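Side-chain contacts in N-acetylneuraminate epimerase (Escherichia coli, PDB 2UVK), which speeds the interconversion of the alpha and beta anomers of N-acetylneuraminic acid, a sialic acid that the bacterium takes up, probably as the beta form: residues G54-A59 / D87-N92; G66-F71 / N96-L101; T21-L26 / T46-F51; H112-F115 / K120-V123; T82-D87 / G125-N130. All blocks are in the same frame, centred on the assembly; numbering follows the deposited sequence.

Contact 1 of 5, residues G54-A59 / D87-N92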
# COMPACT_ATOMS: atom_id res chain seq x y z
N GLY B 54 -13.20 -2.61 18.57
CA GLY B 54 -14.23 -3.39 17.95
C GLY B 54 -13.79 -4.78 17.54
O GLY B 54 -12.59 -5.09 17.60
N PRO B 55 -14.73 -5.64 17.14
CA PRO B 55 -14.39 -6.98 16.68
C PRO B 55 -13.42 -6.96 15.51
O PRO B 55 -13.51 -6.08 14.68
CB PRO B 55 -15.72 -7.55 16.24
CG PRO B 55 -16.75 -6.78 17.10
CD PRO B 55 -16.20 -5.42 17.14
N ARG B 56 -12.51 -7.93 15.49
CA ARG B 56 -11.50 -8.06 14.42
C ARG B 56 -11.37 -9.51 14.04
O ARG B 56 -11.12 -10.35 14.92
CB ARG B 56 -10.11 -7.58 14.85
CG ARG B 56 -10.02 -6.16 15.36
CD ARG B 56 -10.36 -5.07 14.35
NE ARG B 56 -10.32 -3.72 14.92
CZ ARG B 56 -9.24 -2.95 15.04
NH1 ARG B 56 -8.05 -3.37 14.62
NH2 ARG B 56 -9.33 -1.72 15.55
N ASP B 57 -11.52 -9.81 12.75
CA ASP B 57 -11.14 -11.12 12.20
C ASP B 57 -9.77 -11.00 11.55
O ASP B 57 -9.43 -9.98 10.98
CB ASP B 57 -12.13 -11.57 11.12
CG ASP B 57 -13.42 -12.10 11.67
OD1 ASP B 57 -13.57 -12.39 12.87
OD2 ASP B 57 -14.36 -12.23 10.82
N GLN B 58 -8.95 -12.03 11.71
CA GLN B 58 -7.65 -12.03 11.05
C GLN B 58 -6.68 -10.94 11.55
O GLN B 58 -5.77 -10.51 10.83
CB GLN B 58 -7.78 -11.98 9.51
CG GLN B 58 -8.56 -13.16 8.94
CD GLN B 58 -8.52 -13.22 7.45
OE1 GLN B 58 -7.45 -13.23 6.85
NE2 GLN B 58 -9.68 -13.23 6.82
N ALA B 59 -6.84 -10.52 12.81
CA ALA B 59 -5.79 -9.75 13.48
C ALA B 59 -4.60 -10.64 13.83
O ALA B 59 -4.67 -11.87 13.77
CB ALA B 59 -6.35 -9.14 14.75
N ASP B 87 -4.04 -0.48 12.45
CA ASP B 87 -3.73 0.07 13.77
C ASP B 87 -3.04 -0.91 14.71
O ASP B 87 -2.88 -2.10 14.40
CB ASP B 87 -4.99 0.65 14.43
CG ASP B 87 -6.10 -0.36 14.61
OD1 ASP B 87 -5.90 -1.57 14.29
OD2 ASP B 87 -7.21 0.04 15.05
N VAL B 88 -2.58 -0.37 15.84
CA VAL B 88 -1.94 -1.16 16.89
C VAL B 88 -2.57 -0.78 18.23
O VAL B 88 -2.73 0.41 18.55
CB VAL B 88 -0.43 -0.89 16.94
CG1 VAL B 88 0.28 -1.82 17.95
CG2 VAL B 88 0.20 -0.98 15.55
N HIS B 89 -2.95 -1.81 18.98
CA HIS B 89 -3.40 -1.65 20.36
C HIS B 89 -2.41 -2.35 21.27
O HIS B 89 -1.81 -3.34 20.90
CB HIS B 89 -4.79 -2.24 20.53
CG HIS B 89 -5.88 -1.39 19.95
ND1 HIS B 89 -6.15 -1.33 18.60
CD2 HIS B 89 -6.80 -0.59 20.55
CE1 HIS B 89 -7.18 -0.53 18.39
NE2 HIS B 89 -7.59 -0.06 19.56
N LYS B 90 -2.26 -1.81 22.49
CA LYS B 90 -1.38 -2.41 23.49
C LYS B 90 -2.17 -2.77 24.73
O LYS B 90 -2.92 -1.94 25.24
CB LYS B 90 -0.29 -1.42 23.87
CG LYS B 90 0.65 -1.89 24.97
CD LYS B 90 1.81 -0.93 25.16
CE LYS B 90 1.37 0.39 25.77
NZ LYS B 90 1.02 0.28 27.22
N TYR B 91 -2.01 -4.00 25.19
CA TYR B 91 -2.63 -4.46 26.44
C TYR B 91 -1.54 -4.67 27.48
O TYR B 91 -0.56 -5.36 27.24
CB TYR B 91 -3.35 -5.77 26.22
CG TYR B 91 -3.88 -6.43 27.47
CD1 TYR B 91 -5.03 -5.97 28.10
CD2 TYR B 91 -3.22 -7.51 28.04
CE1 TYR B 91 -5.53 -6.58 29.23
CE2 TYR B 91 -3.71 -8.12 29.20
CZ TYR B 91 -4.85 -7.66 29.77
OH TYR B 91 -5.33 -8.24 30.91
N ASN B 92 -1.75 -4.03 28.63
CA ASN B 92 -0.85 -4.16 29.79
C ASN B 92 -1.44 -5.18 30.77
O ASN B 92 -2.48 -4.93 31.37
CB ASN B 92 -0.63 -2.78 30.43
CG ASN B 92 0.29 -2.82 31.64
OD1 ASN B 92 0.71 -3.88 32.07
ND2 ASN B 92 0.63 -1.65 32.16

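Contact 2 of 5, residues G66-F71 / N96-L101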
# COMPACT_ATOMS: atom_id res chain seq x y z
N GLY B 66 6.84 -7.64 28.01
CA GLY B 66 5.78 -7.63 29.01
C GLY B 66 4.41 -7.09 28.62
O GLY B 66 3.50 -7.04 29.45
N ASN B 67 4.24 -6.69 27.36
CA ASN B 67 2.99 -6.15 26.91
C ASN B 67 2.55 -6.88 25.67
O ASN B 67 3.38 -7.39 24.92
CB ASN B 67 3.13 -4.67 26.60
CG ASN B 67 3.41 -3.85 27.83
OD1 ASN B 67 2.53 -3.66 28.66
ND2 ASN B 67 4.63 -3.34 27.94
N LEU B 68 1.24 -6.92 25.50
CA LEU B 68 0.59 -7.59 24.36
C LEU B 68 0.19 -6.55 23.33
O LEU B 68 -0.54 -5.60 23.64
CB LEU B 68 -0.62 -8.37 24.86
CG LEU B 68 -1.58 -8.95 23.82
CD1 LEU B 68 -0.87 -10.03 23.05
CD2 LEU B 68 -2.83 -9.47 24.51
N TYR B 69 0.66 -6.74 22.10
CA TYR B 69 0.32 -5.85 20.96
C TYR B 69 -0.59 -6.59 19.99
O TYR B 69 -0.33 -7.73 19.69
CB TYR B 69 1.59 -5.41 20.23
CG TYR B 69 2.47 -4.59 21.14
CD1 TYR B 69 2.35 -3.22 21.19
CD2 TYR B 69 3.38 -5.20 21.99
CE1 TYR B 69 3.12 -2.44 22.10
CE2 TYR B 69 4.16 -4.43 22.88
CZ TYR B 69 4.04 -3.06 22.92
OH TYR B 69 4.82 -2.30 23.81
N VAL B 70 -1.63 -5.90 19.52
CA VAL B 70 -2.58 -6.45 18.53
C VAL B 70 -2.53 -5.54 17.29
O VAL B 70 -2.59 -4.32 17.41
CB VAL B 70 -4.02 -6.54 19.08
CG1 VAL B 70 -4.99 -6.99 17.99
CG2 VAL B 70 -4.07 -7.51 20.27
N PHE B 71 -2.40 -6.18 16.13
CA PHE B 71 -2.21 -5.51 14.85
C PHE B 71 -3.38 -5.79 13.88
O PHE B 71 -3.66 -6.93 13.52
CB PHE B 71 -0.92 -6.00 14.19
CG PHE B 71 0.27 -5.77 15.05
CD1 PHE B 71 1.00 -4.60 14.97
CD2 PHE B 71 0.67 -6.77 15.93
CE1 PHE B 71 2.12 -4.39 15.80
CE2 PHE B 71 1.79 -6.57 16.77
CZ PHE B 71 2.51 -5.40 16.68
N ASN B 96 -4.42 -4.78 33.42
CA ASN B 96 -5.60 -5.26 32.69
C ASN B 96 -6.28 -4.13 31.92
O ASN B 96 -7.49 -3.92 32.03
CB ASN B 96 -6.58 -5.95 33.65
CG ASN B 96 -7.74 -6.67 32.94
OD1 ASN B 96 -7.61 -7.20 31.83
ND2 ASN B 96 -8.88 -6.72 33.62
N SER B 97 -5.49 -3.42 31.12
CA SER B 97 -5.97 -2.23 30.42
C SER B 97 -5.40 -2.17 29.02
O SER B 97 -4.23 -2.51 28.80
CB SER B 97 -5.60 -0.95 31.21
OG SER B 97 -4.20 -0.83 31.39
N TRP B 98 -6.23 -1.66 28.11
CA TRP B 98 -5.86 -1.46 26.68
C TRP B 98 -5.65 0.01 26.38
O TRP B 98 -6.36 0.87 26.92
CB TRP B 98 -6.98 -1.95 25.78
CG TRP B 98 -7.16 -3.41 25.72
CD1 TRP B 98 -8.02 -4.16 26.47
CD2 TRP B 98 -6.51 -4.33 24.82
NE1 TRP B 98 -7.92 -5.49 26.12
CE2 TRP B 98 -7.01 -5.62 25.10
CE3 TRP B 98 -5.54 -4.19 23.82
CZ2 TRP B 98 -6.57 -6.76 24.42
CZ3 TRP B 98 -5.12 -5.34 23.12
CH2 TRP B 98 -5.62 -6.60 23.44
N VAL B 99 -4.73 0.31 25.47
CA VAL B 99 -4.67 1.61 24.82
C VAL B 99 -4.45 1.42 23.33
O VAL B 99 -3.78 0.49 22.91
CB VAL B 99 -3.60 2.54 25.43
CG1 VAL B 99 -2.19 2.01 25.20
CG2 VAL B 99 -3.78 3.97 24.92
N LYS B 100 -5.03 2.30 22.54
CA LYS B 100 -4.71 2.36 21.11
C LYS B 100 -3.47 3.21 20.98
O LYS B 100 -3.35 4.25 21.63
CB LYS B 100 -5.86 2.98 20.34
CG LYS B 100 -5.58 3.07 18.84
CD LYS B 100 -6.77 3.59 18.05
CE LYS B 100 -6.37 3.72 16.61
NZ LYS B 100 -7.39 4.40 15.75
N LEU B 101 -2.52 2.77 20.17
CA LEU B 101 -1.29 3.53 19.98
C LEU B 101 -1.48 4.53 18.85
O LEU B 101 -2.26 4.27 17.89
CB LEU B 101 -0.09 2.60 19.71
CG LEU B 101 0.17 1.50 20.74
CD1 LEU B 101 1.42 0.71 20.37
CD2 LEU B 101 0.30 2.08 22.16

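Contact 3 of 5, residues T21-L26 / T46-F51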
# COMPACT_ATOMS: atom_id res chain seq x y z
N THR B 21 1.68 -18.24 30.29
CA THR B 21 0.34 -17.62 30.27
C THR B 21 -0.11 -17.39 28.82
O THR B 21 0.55 -16.69 28.07
CB THR B 21 0.31 -16.28 31.02
OG1 THR B 21 0.75 -16.49 32.38
CG2 THR B 21 -1.08 -15.66 31.05
N VAL B 22 -1.24 -18.00 28.48
CA VAL B 22 -1.79 -17.93 27.11
C VAL B 22 -2.84 -16.84 27.08
O VAL B 22 -3.67 -16.77 27.98
CB VAL B 22 -2.47 -19.25 26.70
CG1 VAL B 22 -3.24 -19.10 25.39
CG2 VAL B 22 -1.45 -20.39 26.60
N TYR B 23 -2.81 -16.01 26.03
CA TYR B 23 -3.82 -14.95 25.81
C TYR B 23 -4.51 -15.21 24.49
O TYR B 23 -3.84 -15.43 23.49
CB TYR B 23 -3.17 -13.57 25.75
CG TYR B 23 -2.48 -13.17 27.03
CD1 TYR B 23 -3.09 -12.32 27.93
CD2 TYR B 23 -1.21 -13.62 27.32
CE1 TYR B 23 -2.45 -11.94 29.11
CE2 TYR B 23 -0.57 -13.27 28.49
CZ TYR B 23 -1.18 -12.42 29.37
OH TYR B 23 -0.52 -12.07 30.54
N ILE B 24 -5.84 -15.22 24.48
CA ILE B 24 -6.60 -15.35 23.22
C ILE B 24 -7.74 -14.36 23.17
O ILE B 24 -8.31 -13.96 24.18
CB ILE B 24 -7.16 -16.74 23.02
CG1 ILE B 24 -8.11 -17.13 24.17
CG2 ILE B 24 -6.04 -17.77 22.86
CD1 ILE B 24 -8.89 -18.38 23.94
N GLY B 25 -8.12 -13.98 21.95
CA GLY B 25 -9.22 -13.07 21.80
C GLY B 25 -9.55 -12.79 20.36
O GLY B 25 -8.92 -13.29 19.42
N LEU B 26 -10.61 -12.03 20.21
CA LEU B 26 -11.08 -11.56 18.89
C LEU B 26 -11.62 -12.70 18.03
O LEU B 26 -12.04 -13.72 18.55
CB LEU B 26 -10.04 -10.69 18.21
CG LEU B 26 -9.51 -9.53 19.05
CD1 LEU B 26 -8.43 -8.72 18.33
CD2 LEU B 26 -10.67 -8.64 19.56
N THR B 46 -9.74 -16.88 32.12
CA THR B 46 -10.16 -15.67 32.81
C THR B 46 -10.41 -14.54 31.81
O THR B 46 -9.53 -14.20 31.05
CB THR B 46 -9.07 -15.21 33.81
OG1 THR B 46 -8.91 -16.21 34.82
CG2 THR B 46 -9.43 -13.86 34.44
N ALA B 47 -11.61 -13.96 31.85
CA ALA B 47 -11.97 -12.84 30.98
C ALA B 47 -11.18 -11.59 31.33
O ALA B 47 -11.06 -11.19 32.50
CB ALA B 47 -13.46 -12.55 31.06
N LEU B 48 -10.63 -10.96 30.29
CA LEU B 48 -9.85 -9.76 30.43
C LEU B 48 -10.66 -8.53 30.00
O LEU B 48 -11.81 -8.65 29.54
CB LEU B 48 -8.57 -9.90 29.59
CG LEU B 48 -7.67 -11.11 29.88
CD1 LEU B 48 -6.43 -11.10 29.01
CD2 LEU B 48 -7.28 -11.15 31.39
N ALA B 49 -10.05 -7.37 30.11
CA ALA B 49 -10.66 -6.15 29.63
C ALA B 49 -10.96 -6.29 28.13
O ALA B 49 -10.14 -6.84 27.38
CB ALA B 49 -9.75 -4.97 29.90
N ALA B 50 -12.12 -5.80 27.73
CA ALA B 50 -12.54 -5.88 26.33
C ALA B 50 -11.63 -5.08 25.42
O ALA B 50 -11.11 -4.03 25.75
CB ALA B 50 -13.98 -5.39 26.19
N PHE B 51 -11.45 -5.61 24.21
CA PHE B 51 -10.71 -4.90 23.17
C PHE B 51 -11.49 -3.66 22.76
O PHE B 51 -12.66 -3.78 22.40
CB PHE B 51 -10.51 -5.85 21.99
CG PHE B 51 -9.63 -5.31 20.90
CD1 PHE B 51 -8.27 -5.19 21.09
CD2 PHE B 51 -10.17 -4.90 19.68
CE1 PHE B 51 -7.46 -4.68 20.07
CE2 PHE B 51 -9.36 -4.41 18.69
CZ PHE B 51 -8.03 -4.31 18.88

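Contact 4 of 5, residues H112-F115 / K120-V123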
# COMPACT_ATOMS: atom_id res chain seq x y z
N HIS B 112 -2.21 -10.86 7.17
CA HIS B 112 -0.80 -10.72 7.48
C HIS B 112 -0.38 -11.77 8.51
O HIS B 112 -1.20 -12.40 9.21
CB HIS B 112 -0.51 -9.32 8.00
CG HIS B 112 -1.30 -8.96 9.21
ND1 HIS B 112 -2.68 -9.03 9.26
CD2 HIS B 112 -0.90 -8.53 10.43
CE1 HIS B 112 -3.09 -8.68 10.46
NE2 HIS B 112 -2.03 -8.35 11.19
N VAL B 113 0.93 -11.92 8.63
CA VAL B 113 1.51 -12.65 9.75
C VAL B 113 2.26 -11.65 10.63
O VAL B 113 2.55 -10.53 10.21
CB VAL B 113 2.47 -13.77 9.28
CG1 VAL B 113 1.69 -14.85 8.52
CG2 VAL B 113 3.65 -13.20 8.52
N THR B 114 2.58 -12.07 11.85
CA THR B 114 3.46 -11.28 12.71
C THR B 114 4.33 -12.20 13.53
O THR B 114 3.88 -13.25 14.03
CB THR B 114 2.62 -10.34 13.61
OG1 THR B 114 1.84 -9.48 12.78
CG2 THR B 114 3.48 -9.48 14.52
N PHE B 115 5.61 -11.84 13.61
CA PHE B 115 6.57 -12.55 14.47
C PHE B 115 7.46 -11.55 15.19
O PHE B 115 7.60 -10.40 14.78
CB PHE B 115 7.40 -13.56 13.67
CG PHE B 115 8.26 -12.96 12.57
CD1 PHE B 115 9.61 -12.75 12.76
CD2 PHE B 115 7.72 -12.67 11.32
CE1 PHE B 115 10.41 -12.23 11.74
CE2 PHE B 115 8.52 -12.15 10.31
CZ PHE B 115 9.86 -11.92 10.53
N LYS B 120 11.32 -6.56 18.28
CA LYS B 120 10.45 -5.82 17.35
C LYS B 120 9.42 -6.77 16.77
O LYS B 120 9.67 -7.97 16.65
CB LYS B 120 11.27 -5.19 16.22
CG LYS B 120 12.23 -4.09 16.70
CD LYS B 120 13.29 -3.74 15.69
CE LYS B 120 14.24 -2.67 16.28
NZ LYS B 120 15.13 -2.07 15.26
N ALA B 121 8.26 -6.22 16.40
CA ALA B 121 7.24 -7.01 15.73
C ALA B 121 7.39 -6.83 14.24
O ALA B 121 7.36 -5.72 13.74
CB ALA B 121 5.86 -6.58 16.17
N TYR B 122 7.55 -7.94 13.53
CA TYR B 122 7.73 -7.95 12.09
C TYR B 122 6.44 -8.45 11.47
O TYR B 122 5.86 -9.44 11.92
CB TYR B 122 8.87 -8.89 11.71
CG TYR B 122 10.24 -8.30 11.92
CD1 TYR B 122 10.99 -7.83 10.86
CD2 TYR B 122 10.79 -8.22 13.19
CE1 TYR B 122 12.28 -7.30 11.05
CE2 TYR B 122 12.03 -7.67 13.39
CZ TYR B 122 12.76 -7.19 12.31
OH TYR B 122 14.05 -6.69 12.53
N VAL B 123 6.03 -7.76 10.40
CA VAL B 123 4.74 -8.01 9.71
C VAL B 123 4.99 -8.15 8.21
O VAL B 123 5.73 -7.37 7.61
CB VAL B 123 3.78 -6.82 9.94
CG1 VAL B 123 2.50 -7.00 9.12
CG2 VAL B 123 3.46 -6.67 11.44

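Contact 5 of 5, residues T82-D87 / G125-N130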
# COMPACT_ATOMS: atom_id res chain seq x y z
N THR B 82 -17.46 -3.22 6.26
CA THR B 82 -16.31 -4.06 6.48
C THR B 82 -15.10 -3.46 5.84
O THR B 82 -15.12 -3.02 4.67
CB THR B 82 -16.59 -5.46 5.89
OG1 THR B 82 -17.69 -6.06 6.62
CG2 THR B 82 -15.37 -6.36 5.96
N GLN B 83 -14.00 -3.46 6.60
CA GLN B 83 -12.76 -2.88 6.14
C GLN B 83 -11.58 -3.53 6.85
O GLN B 83 -11.73 -4.19 7.86
CB GLN B 83 -12.71 -1.39 6.40
CG GLN B 83 -12.67 -1.07 7.89
CD GLN B 83 -11.97 0.21 8.23
OE1 GLN B 83 -11.81 1.10 7.39
NE2 GLN B 83 -11.67 0.38 9.51
N VAL B 84 -10.40 -3.24 6.32
CA VAL B 84 -9.13 -3.66 6.90
C VAL B 84 -8.55 -2.52 7.72
O VAL B 84 -8.48 -1.39 7.27
CB VAL B 84 -8.13 -3.99 5.75
CG1 VAL B 84 -6.76 -4.34 6.28
CG2 VAL B 84 -8.65 -5.08 4.90
N PHE B 85 -8.07 -2.85 8.92
CA PHE B 85 -7.46 -1.85 9.80
C PHE B 85 -5.93 -1.84 9.69
O PHE B 85 -5.36 -2.83 9.26
CB PHE B 85 -7.84 -2.13 11.27
CG PHE B 85 -9.27 -1.81 11.61
CD1 PHE B 85 -9.55 -0.64 12.26
CD2 PHE B 85 -10.29 -2.69 11.37
CE1 PHE B 85 -10.85 -0.31 12.58
CE2 PHE B 85 -11.58 -2.38 11.71
CZ PHE B 85 -11.84 -1.17 12.34
N ASN B 86 -5.30 -0.73 10.07
CA ASN B 86 -3.84 -0.60 10.05
C ASN B 86 -3.30 -0.17 11.39
O ASN B 86 -2.25 0.45 11.47
CB ASN B 86 -3.36 0.39 8.97
CG ASN B 86 -3.57 1.86 9.38
OD1 ASN B 86 -4.57 2.18 10.05
ND2 ASN B 86 -2.64 2.74 9.01
N ASP B 87 -4.04 -0.48 12.45
CA ASP B 87 -3.73 0.07 13.77
C ASP B 87 -3.04 -0.91 14.71
O ASP B 87 -2.88 -2.10 14.40
CB ASP B 87 -4.99 0.65 14.43
CG ASP B 87 -6.10 -0.36 14.61
OD1 ASP B 87 -5.90 -1.57 14.29
OD2 ASP B 87 -7.21 0.04 15.05
N GLY B 125 2.74 -9.83 4.45
CA GLY B 125 1.51 -10.42 3.94
C GLY B 125 0.28 -9.57 4.18
O GLY B 125 0.34 -8.51 4.79
N GLY B 126 -0.82 -10.08 3.68
CA GLY B 126 -2.11 -9.44 3.84
C GLY B 126 -2.67 -8.90 2.55
O GLY B 126 -1.94 -8.63 1.57
N VAL B 127 -3.98 -8.70 2.57
CA VAL B 127 -4.68 -8.14 1.42
C VAL B 127 -4.31 -6.66 1.24
O VAL B 127 -3.76 -6.01 2.14
CB VAL B 127 -6.20 -8.26 1.61
CG1 VAL B 127 -6.61 -9.70 1.82
CG2 VAL B 127 -6.71 -7.33 2.75
N ASN B 128 -4.68 -6.09 0.09
CA ASN B 128 -4.52 -4.68 -0.18
C ASN B 128 -5.74 -3.95 0.39
O ASN B 128 -6.88 -4.30 0.08
CB ASN B 128 -4.45 -4.42 -1.69
CG ASN B 128 -4.38 -2.98 -2.04
OD1 ASN B 128 -5.42 -2.34 -2.27
ND2 ASN B 128 -3.15 -2.43 -2.11
N GLN B 129 -5.50 -2.92 1.18
CA GLN B 129 -6.62 -2.28 1.87
C GLN B 129 -7.60 -1.66 0.89
O GLN B 129 -8.81 -1.76 1.09
CB GLN B 129 -6.13 -1.27 2.87
CG GLN B 129 -5.60 -0.05 2.37
CD GLN B 129 -4.80 0.72 3.43
OE1 GLN B 129 -5.00 0.52 4.66
NE2 GLN B 129 -3.88 1.58 2.96
N ASN B 130 -7.10 -0.98 -0.14
CA ASN B 130 -8.01 -0.30 -1.07
C ASN B 130 -8.87 -1.29 -1.87
O ASN B 130 -10.06 -1.04 -2.11
CB ASN B 130 -7.26 0.64 -2.02
CG ASN B 130 -6.82 1.92 -1.34
OD1 ASN B 130 -7.26 2.22 -0.24
ND2 ASN B 130 -5.95 2.71 -1.99
O HOH W 1 -6.08 0.17 6.84

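Contact 1 of 5, residues G54-A59 / D87-N92
Arg56 reaches out from the loop that follows strand 46-47 and grips Asp87 end-on, beside strand 88-92. Its CB already heads that way. CG lies anti to the carbonyl carbon (chi1 -57°) against the ring of Phe51, and a second bend at chi2 swings CD and NE onward, NE being held by Gly53 O. At the tip, NH1 of Arg56 bonds Asp87 OD1 at 2.8 Å and NH2 bonds Asp87 OD2, also at 2.8 Å. Both oxygens use their syn lone pairs, and the guanidinium and carboxylate planes lie only 13° apart, a two-point grip that suits arginine, whose flat group carries two terminal nitrogens. NH1 also bonds Gly72 O, while Phe85 forms a cation-pi contact with the guanidinium. Arg56 NH2 comes within 3.8 Å of His89 CE1. A leucine at Arg56 would probably leave the buried carboxylate of Asp87 without its countercharge and Gly72 O without this donor. The salt bridge joins the loop leading out of one propeller blade to the residue next to the third strand of the following one, 88-92, which lies between strands 67-71 and 97-100.

Contact 2 of 5, residues G66-F71 / N96-L101
Asn96 OD1 is gripped by two donors, Tyr91 OH and Ala49 N, just ahead of the strand that sends Trp98 across to Leu68 and Val70. Strands 67-71 and 97-100 are the second and fourth strands of one four-stranded blade of the Kelch beta-propeller. Strand 88-92 runs between them, so the two meet only through side chains that span it, and Leu68 and Trp98 have their CA atoms 9.2 Å apart. At the start of strand 97-100, a G1 beta bulge sets Asn96 and Ser97 together across from Asn92. Trp98 suits its place because it is long enough to bridge the gap and carries a single polar atom: its NE1 bonds Ala49 O, while the six-membered ring serves the apolar side. With CG anti to its carbonyl carbon (chi1 -71°), the indole presents CH2 and CZ3 to strand 67-71. Val70 CG2 lies near the ring plane, at the edge, 3.6 Å from Trp98 CH2; Leu68 CD2 approaches obliquely, 4.1 Å from Trp98 CH2. Phe51 and Trp33, from the preceding blade, also pack on the indole, making it a wedge between blades. On the other face of the sheet Tyr69 and Leu101 make a separate apolar contact. The CB of Tyr69 points away from the far strand, yet its ring comes back within reach of Leu101, and the two side chains cross at about a right angle. Leu101 CD1 lies in the plane of the tyrosine ring, at its edge, 4.0 Å from Tyr69 CE1.

Contact 3 of 5, residues T21-L26 / T46-F51
Leu26 lays its CD1 methyl squarely over the ring of Phe51, 4.2 Å from the centroid and only 2° off the ring normal, a CH-pi contact centred on the face. Its other methyl, Leu26 CD2, sits over the root of the same side chain, 3.7 Å from Phe51 CB. A branched leucine suits this spot because one methyl can cover the ring while the other packs where the ring joins CB. Phe51 meets it with CG anti to its own backbone N (chi1 -173°), which carries the ring from the loop toward Leu26. The ring has further aromatic company: Trp98 of the following blade meets it edge-to-face, and His89 also touches it.

Nearer the start of the strand, Tyr23 and Leu48 make a second apolar contact. Leu48 CD1 comes to the edge of the tyrosine ring, near its plane, 3.7 Å from Tyr23 CD1, and the two side chains run at about a right angle. The tyrosine ring also meets Phe63 of the next blade, and Leu48 touches Tyr91 there, so both residues face the seam between blades. Strand 33-37 separates the two segments in the sheet, with Trp33 touching both Tyr23 and Leu26. Long side chains therefore bridge the 9.2 Å between the CA atoms of Tyr23 and Leu48. Both segments lie in the first Kelch repeat, in a four-stranded antiparallel blade of a beta-propeller whose side chains also meet the next blade.

Contact 4 of 5, residues H112-F115 / K120-V123
Phe115 and Tyr122 form a hydrogen-bonded pair in the antiparallel hairpin of strands 112-117 and 120-125. Phe115 N donates to Tyr122 O at 2.9 Å, and Tyr122 N returns a nearly straight bond to Phe115 O at 2.8 Å, with 176° at the hydrogen. The neighbouring Thr114 and Val123 are a non-hydrogen-bonded pair; here Thr114 CA lies 3.1 Å from Tyr122 O in a CA-H...O contact. Val113 bonds through its backbone with Thr124, while Ala121 and Val123 turn theirs to Phe173 and Leu171 of strand 169-174.

The side-chain polar atoms also find partners beyond the hairpin: Thr114 OG1 is hydrogen-bonded to Thr60 OG1, and His112 NE2 to Phe71 O, both in the preceding blade. Beside them the carbon atoms pack, with Val123 CG1 4.0 Å from His112 CD2.

On the opposite face of the sheet, CG of Phe115 stands between its backbone N and carbonyl carbon (chi1 61°), which swings the ring beneath Tyr122 CB. Tyr122 CB sits 3.6 Å from the Phe115 ring centroid in a CH-pi contact, whereas the two rings are nearly parallel but slid apart. A serine at Phe115 would probably cost Tyr122 CB its CH-pi contact and open a gap beside Val196 of the next blade. The chemistry implies a division of labour: backbone amides and carbonyls pair the strands, the threonine and histidine bind one adjoining blade, and the phenylalanine packs on the other.

Contact 5 of 5, residues T82-D87 / G125-N130
The N-terminal end of helix 129-142 is brought against strand 82-84 by Val127 and Gln129, which both pack on Val84. Asn128 is the N-cap, its OD1 accepting from Ile131 N, a role that suits asparagine because its short side chain can fold back on the first turn. Val84 points toward the helix start, and its CG2 meets Val127 CG2 at 3.7 Å, the two valines crossing at a slant. CG2 of Val127 lies between its backbone N and carbonyl carbon, and this rotation brings that methyl to its partner. Two residues on, the aliphatic root of Gln129 passes alongside, with Val84 CB 4.4 Å from Gln129 CB.

A water lies 2.9 Å from Val84 O; its approach to Gln129 OE1 is too short to be read as a sound bond and is doubtful. Gln129 OE1 accepts from Asn130 ND2 of the second subunit, while Asn128 ND2 bonds Pro106 O of that subunit, so the helix start belongs to the homodimer interface as well. Glutamine suits both neighbours, its aliphatic stem packing by Val84 and its amide reaching the second subunit. The side chain of Val127 also comes about 6 Å from that of Glu209, the predicted proton acceptor, which places the contact near the probable active site. Around it, Phe132 from the helix touches both valines, Asn133 OD1 takes Val84 N, and strand 82-84 pairs antiparallel with strand 74-76.

How the contacts relate
From the N terminus, contact 3 closes first and is complete before any other opens. Contact 1 then starts in the loop leaving the first blade and closes at 87-92. Before it closes, contact 2 opens at strand 67-71 and contact 5 at strand 82-84, so these three cross one another; contacts 1 and 5 share Asp87. Contact 2 closes at strand 97-100. Contact 5 closes the longest loop of the five, and the hairpin of contact 4 is nested inside it. Contacts 3, 2 and 4 lie within the first, second and third blades; contact 1 ties the first to the second, and contact 5 ties the second Kelch repeat to the start of helix 129-142, which meets the second subunit.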